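Local coordinates for Tol-Pal system protein TolB (Acinetobacter baumannii, PDB 7MX5) that probably acts in the periplasm as part of the Tol-Pal system, helping the outer membrane invaginate during cell division and keep its integrity, at residues T164-R169 with Y186-T191. Numbering follows the deposited sequence.
Sequences TVLSSR and YVSFET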
loop_
_atom_site.group_PDB
_atom_site.type_symbol
_atom_site.label_atom_id
_atom_site.label_comp_id
_atom_site.label_asym_id
_atom_site.label_seq_id
_atom_site.Cartn_x
_atom_site.Cartn_y
_atom_site.Cartn_z
ATOM N N THR A 164 10.646 9.786 8.854
ATOM C CA THR A 164 11.900 9.085 8.609
ATOM C C THR A 164 12.147 8.075 9.724
ATOM O O THR A 164 12.277 8.449 10.894
ATOM C CB THR A 164 13.058 10.075 8.514
ATOM O OG1 THR A 164 12.853 10.944 7.391
ATOM C CG2 THR A 164 14.375 9.336 8.339
ATOM N N VAL A 165 12.207 6.795 9.357
ATOM C CA VAL A 165 12.472 5.748 10.337
ATOM C C VAL A 165 13.969 5.588 10.561
ATOM O O VAL A 165 14.422 5.388 11.693
ATOM C CB VAL A 165 11.820 4.428 9.886
ATOM C CG1 VAL A 165 11.621 3.500 11.069
ATOM C CG2 VAL A 165 10.500 4.703 9.190
ATOM N N LEU A 166 14.757 5.674 9.489
ATOM C CA LEU A 166 16.201 5.507 9.560
ATOM C C LEU A 166 16.816 6.007 8.262
ATOM O O LEU A 166 16.255 5.792 7.184
ATOM C CB LEU A 166 16.581 4.039 9.796
ATOM C CG LEU A 166 18.074 3.698 9.762
ATOM C CD1 LEU A 166 18.842 4.520 10.786
ATOM C CD2 LEU A 166 18.295 2.213 9.991
ATOM N N SER A 167 17.959 6.679 8.376
ATOM C CA SER A 167 18.758 7.078 7.228
ATOM C C SER A 167 20.179 6.571 7.424
ATOM O O SER A 167 20.671 6.484 8.552
ATOM C CB SER A 167 18.762 8.601 7.034
ATOM O OG SER A 167 19.794 9.211 7.789
ATOM N N SER A 168 20.836 6.232 6.319
ATOM C CA SER A 168 22.162 5.638 6.403
ATOM C C SER A 168 22.890 5.814 5.080
ATOM O O SER A 168 22.274 5.957 4.021
ATOM C CB SER A 168 22.086 4.153 6.774
ATOM O OG SER A 168 23.302 3.492 6.473
ATOM N N ARG A 169 24.220 5.797 5.163
ATOM C CA ARG A 169 25.081 5.777 3.989
ATOM C C ARG A 169 25.209 4.387 3.383
ATOM O O ARG A 169 25.970 4.213 2.424
ATOM C CB ARG A 169 26.471 6.310 4.349
ATOM C CG ARG A 169 26.446 7.613 5.126
ATOM C CD ARG A 169 27.592 7.724 6.114
ATOM N NE ARG A 169 27.321 8.742 7.122
ATOM C CZ ARG A 169 27.919 9.924 7.171
ATOM N NH1 ARG A 169 28.840 10.270 6.287
ATOM N NH2 ARG A 169 27.583 10.782 8.131
ATOM N N TYR A 186 13.243 -4.131 8.667
ATOM C CA TYR A 186 14.017 -3.756 7.493
ATOM C C TYR A 186 15.388 -4.405 7.584
ATOM O O TYR A 186 15.830 -4.820 8.658
ATOM C CB TYR A 186 14.147 -2.235 7.373
ATOM C CG TYR A 186 14.676 -1.572 8.627
ATOM C CD1 TYR A 186 16.039 -1.391 8.817
ATOM C CD2 TYR A 186 13.811 -1.134 9.624
ATOM C CE1 TYR A 186 16.527 -0.791 9.961
ATOM C CE2 TYR A 186 14.291 -0.530 10.770
ATOM C CZ TYR A 186 15.651 -0.361 10.934
ATOM O OH TYR A 186 16.138 0.239 12.072
ATOM N N VAL A 187 16.055 -4.482 6.439
ATOM C CA VAL A 187 17.418 -4.988 6.349
ATOM C C VAL A 187 18.348 -3.793 6.216
ATOM O O VAL A 187 18.200 -2.981 5.296
ATOM C CB VAL A 187 17.582 -5.952 5.165
ATOM C CG1 VAL A 187 18.983 -6.549 5.156
ATOM C CG2 VAL A 187 16.528 -7.040 5.230
ATOM N N SER A 188 19.301 -3.677 7.135
ATOM C CA SER A 188 20.213 -2.545 7.176
ATOM C C SER A 188 21.650 -3.024 7.045
ATOM O O SER A 188 22.016 -4.079 7.573
ATOM C CB SER A 188 20.048 -1.747 8.472
ATOM O OG SER A 188 20.996 -0.696 8.547
ATOM N N PHE A 189 22.458 -2.240 6.333
ATOM C CA PHE A 189 23.887 -2.487 6.203
ATOM C C PHE A 189 24.716 -1.392 6.866
ATOM O O PHE A 189 25.897 -1.236 6.540
ATOM C CB PHE A 189 24.279 -2.624 4.729
ATOM C CG PHE A 189 23.725 -3.853 4.058
ATOM C CD1 PHE A 189 22.378 -3.945 3.744
ATOM C CD2 PHE A 189 24.556 -4.912 3.731
ATOM C CE1 PHE A 189 21.870 -5.072 3.124
ATOM C CE2 PHE A 189 24.055 -6.041 3.109
ATOM C CZ PHE A 189 22.708 -6.121 2.805
ATOM N N GLU A 190 24.115 -0.625 7.786
ATOM C CA GLU A 190 24.845 0.441 8.470
ATOM C C GLU A 190 26.120 -0.085 9.113
ATOM O O GLU A 190 27.128 0.628 9.177
ATOM C CB GLU A 190 23.944 1.119 9.507
ATOM C CG GLU A 190 23.614 0.273 10.729
ATOM C CD GLU A 190 22.381 0.764 11.462
ATOM O OE1 GLU A 190 21.266 0.628 10.914
ATOM O OE2 GLU A 190 22.526 1.287 12.587
ATOM N N THR A 191 26.093 -1.322 9.594
ATOM C CA THR A 191 27.294 -2.107 9.820
ATOM C C THR A 191 27.425 -3.094 8.669
ATOM O O THR A 191 26.418 -3.599 8.162
ATOM C CB THR A 191 27.242 -2.845 11.158
ATOM O OG1 THR A 191 26.571 -4.100 10.989
ATOM C CG2 THR A 191 26.505 -2.014 12.199
HETATM O O HOH W 1 22.033 0.675 6.372
#
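Leu166 reaches across to Tyr186 with one methyl: its CD2 lies 3.5 Å from Tyr186 CE1, near the hydroxyl end of the ring and oblique to it. The leucine CG stands anti to the backbone N (chi1 174°), carrying the branch that bears CD2, and the two side chains cross at about a right angle. The same CD2 also packs against a carboxylate oxygen, Glu190 OE1, at 3.5 Å, so one methyl touches both the hydroxyl end of the tyrosine (CE1, CZ and OH) and the carboxylate.

The polar part is organised by Ser188. Its OG donates to the anti lone pair of Glu190 OE1 (2.7 Å). The same OG accepts from Glu190 N at 3.2 Å, a nearly straight bond that forms an ST turn at the end of strand 183-188. OE1 is also salt-bridged to Arg206, which probably favours the charged form of the glutamate.

A water bridges the segments, donating to Ser188 OG at 2.8 Å and hydrogen-bonding Ser168 OG at 3.1 Å. Ser168 OG, itself bound to Asp170 N, comes within 3.9 Å of Glu190 CB.

Strand 163-168, hydrogen-bonded to strand 150-156 with a classic beta bulge at Val165 and Leu166 opposite Leu152, is an edge strand of one propeller blade, with 391-397 at the other edge. Strand 183-188 is an inner strand of the next, between 172-177 and 195-200, where Gln199 binds both Tyr186 OH and Val165 O. The contact thus packs two consecutive blades of the beta-propeller together.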